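Local coordinates for Alpha/beta hydrolase (Pectobacterium atrosepticum SCRI1043, PDB 3BDV), which is an uncharacterised member of the serine hydrolase family with an alpha/beta-hydrolase fold, probably acting as a hydrolase, and binds calcium, at residues Asp59-Ala64 with His81-Leu86. Sequence-based numbering, arbitrary orientation.
Sequences DRWVLA and HSFGAL
With chi1 at -167°, Phe83 carries its CG anti to the backbone N, which sends the phenyl ring out from the first turn of helix 83-93 to the indole of Trp61 on helix 58-70. Trp61 has an unusual chi1 of -101°, off the staggered positions, and this, together with a near-perpendicular chi2, brings one face of its ring system round to the phenyl. The result is a T-shaped stack: the planes meet at 83°, and the centroids of the phenyl and the six-membered indole ring are 4.8 Å apart. Phe83 presents the CD2-CE2 side of its ring. Phe83 CD2 stands 3.6 Å above the plane of the Trp61 indole, over its centre. Phe83 CE2 lies 3.6 Å from Trp61 CE3. Gly84 completes the contact, its CA 4.0 Å from Trp61 CD1; the backbones approach to 7.3 Å between the CA atoms of Trp61 and Gly84. Trp61 NE1 is hydrogen-bonded to Pro24 O, which satisfies the indole N-H and limits rotation of the ring, and Phe113 makes an edge-to-face pair with Phe83. Ser82 and Gly84 fit the GxSxG pattern of a nucleophile elbow, and the strained turn at Ser82, with its positive phi, between strand 76-81 and helix 83-93 agrees with that reading, although a catalytic role is unconfirmed. The contact joins helix 58-70 to the start of the probable elbow helix. Chemically, it rests on dispersion and on the weakly positive C-H edge of Phe83 facing the indole pi cloud: a buried, apolar meeting with no hydrogen bond across the two segments.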
loop_
_atom_site.group_PDB
_atom_site.type_symbol
_atom_site.label_atom_id
_atom_site.label_comp_id
_atom_site.label_asym_id
_atom_site.label_seq_id
_atom_site.Cartn_x
_atom_site.Cartn_y
_atom_site.Cartn_z
ATOM N N ASP A 59 0.496 9.275 13.986
ATOM C CA ASP A 59 0.628 8.367 15.136
ATOM C C ASP A 59 -0.587 7.450 15.256
ATOM O O ASP A 59 -0.449 6.280 15.533
ATOM C CB ASP A 59 0.808 9.150 16.419
ATOM C CG ASP A 59 2.181 9.792 16.549
ATOM O OD1 ASP A 59 3.154 9.289 15.982
ATOM O OD2 ASP A 59 2.275 10.825 17.236
ATOM N N ARG A 60 -1.790 7.949 14.960
ATOM C CA ARG A 60 -2.958 7.060 15.002
ATOM C C ARG A 60 -2.898 5.981 13.952
ATOM O O ARG A 60 -3.235 4.842 14.210
ATOM C CB ARG A 60 -4.250 7.855 14.861
ATOM C CG ARG A 60 -4.604 8.525 16.186
ATOM C CD ARG A 60 -6.046 8.934 16.253
ATOM N NE ARG A 60 -6.330 10.051 15.376
ATOM C CZ ARG A 60 -6.765 11.246 15.770
ATOM N NH1 ARG A 60 -6.967 11.521 17.049
ATOM N NH2 ARG A 60 -6.996 12.185 14.868
ATOM N N TRP A 61 -2.508 6.344 12.745
ATOM C CA TRP A 61 -2.323 5.352 11.682
ATOM C C TRP A 61 -1.263 4.333 12.081
ATOM O O TRP A 61 -1.458 3.144 11.880
ATOM C CB TRP A 61 -1.920 6.009 10.367
ATOM C CG TRP A 61 -3.018 6.169 9.366
ATOM C CD1 TRP A 61 -3.207 5.446 8.220
ATOM C CD2 TRP A 61 -4.087 7.117 9.422
ATOM N NE1 TRP A 61 -4.326 5.891 7.565
ATOM C CE2 TRP A 61 -4.865 6.941 8.266
ATOM C CE3 TRP A 61 -4.425 8.140 10.316
ATOM C CZ2 TRP A 61 -6.015 7.721 7.999
ATOM C CZ3 TRP A 61 -5.548 8.895 10.065
ATOM C CH2 TRP A 61 -6.329 8.699 8.901
ATOM N N VAL A 62 -0.154 4.797 12.650
ATOM C CA VAL A 62 0.946 3.932 13.072
ATOM C C VAL A 62 0.490 2.962 14.180
ATOM O O VAL A 62 0.787 1.771 14.171
ATOM C CB VAL A 62 2.125 4.760 13.610
ATOM C CG1 VAL A 62 3.082 3.869 14.474
ATOM C CG2 VAL A 62 2.845 5.516 12.481
ATOM N N LEU A 63 -0.242 3.495 15.133
ATOM C CA LEU A 63 -0.809 2.686 16.190
ATOM C C LEU A 63 -1.768 1.629 15.577
ATOM O O LEU A 63 -1.726 0.460 15.962
ATOM C CB LEU A 63 -1.472 3.637 17.190
ATOM C CG LEU A 63 -1.924 3.188 18.564
ATOM C CD1 LEU A 63 -0.982 2.159 19.130
ATOM C CD2 LEU A 63 -1.994 4.405 19.426
ATOM N N ALA A 64 -2.591 2.002 14.589
ATOM C CA ALA A 64 -3.475 1.036 13.936
ATOM C C ALA A 64 -2.738 -0.083 13.192
ATOM O O ALA A 64 -3.154 -1.244 13.237
ATOM C CB ALA A 64 -4.470 1.719 12.999
ATOM N N HIS A 81 -2.509 3.291 0.654
ATOM C CA HIS A 81 -2.954 4.319 -0.283
ATOM C C HIS A 81 -2.760 5.697 0.333
ATOM O O HIS A 81 -3.241 5.948 1.434
ATOM C CB HIS A 81 -4.447 4.130 -0.646
ATOM C CG HIS A 81 -4.986 5.147 -1.613
ATOM N ND1 HIS A 81 -6.109 5.905 -1.364
ATOM C CD2 HIS A 81 -4.526 5.547 -2.822
ATOM C CE1 HIS A 81 -6.326 6.715 -2.385
ATOM N NE2 HIS A 81 -5.389 6.504 -3.298
ATOM N N SER A 82 -2.092 6.599 -0.386
ATOM C CA SER A 82 -2.036 8.018 0.015
ATOM C C SER A 82 -1.437 8.221 1.433
ATOM O O SER A 82 -0.307 7.803 1.697
ATOM C CB SER A 82 -3.414 8.656 -0.163
ATOM O OG SER A 82 -3.293 10.086 -0.225
ATOM N N PHE A 83 -2.189 8.807 2.374
ATOM C CA PHE A 83 -1.699 8.897 3.726
ATOM C C PHE A 83 -1.360 7.531 4.329
ATOM O O PHE A 83 -0.400 7.402 5.090
ATOM C CB PHE A 83 -2.682 9.662 4.617
ATOM C CG PHE A 83 -2.102 10.050 5.949
ATOM C CD1 PHE A 83 -1.275 11.157 6.060
ATOM C CD2 PHE A 83 -2.472 9.398 7.097
ATOM C CE1 PHE A 83 -0.751 11.551 7.327
ATOM C CE2 PHE A 83 -1.962 9.769 8.332
ATOM C CZ PHE A 83 -1.116 10.861 8.447
ATOM N N GLY A 84 -2.162 6.526 4.008
ATOM C CA GLY A 84 -1.873 5.158 4.417
ATOM C C GLY A 84 -0.520 4.675 3.937
ATOM O O GLY A 84 0.164 3.957 4.662
ATOM N N ALA A 85 -0.109 5.060 2.733
ATOM C CA ALA A 85 1.176 4.640 2.237
ATOM C C ALA A 85 2.288 5.339 2.991
ATOM O O ALA A 85 3.333 4.755 3.259
ATOM C CB ALA A 85 1.289 4.937 0.720
ATOM N N LEU A 86 2.094 6.629 3.285
ATOM C CA LEU A 86 3.054 7.301 4.182
ATOM C C LEU A 86 3.164 6.595 5.506
ATOM O O LEU A 86 4.273 6.425 6.037
ATOM C CB LEU A 86 2.738 8.768 4.373
ATOM C CG LEU A 86 2.815 9.563 3.069
ATOM C CD1 LEU A 86 2.529 11.053 3.315
ATOM C CD2 LEU A 86 4.125 9.348 2.326
#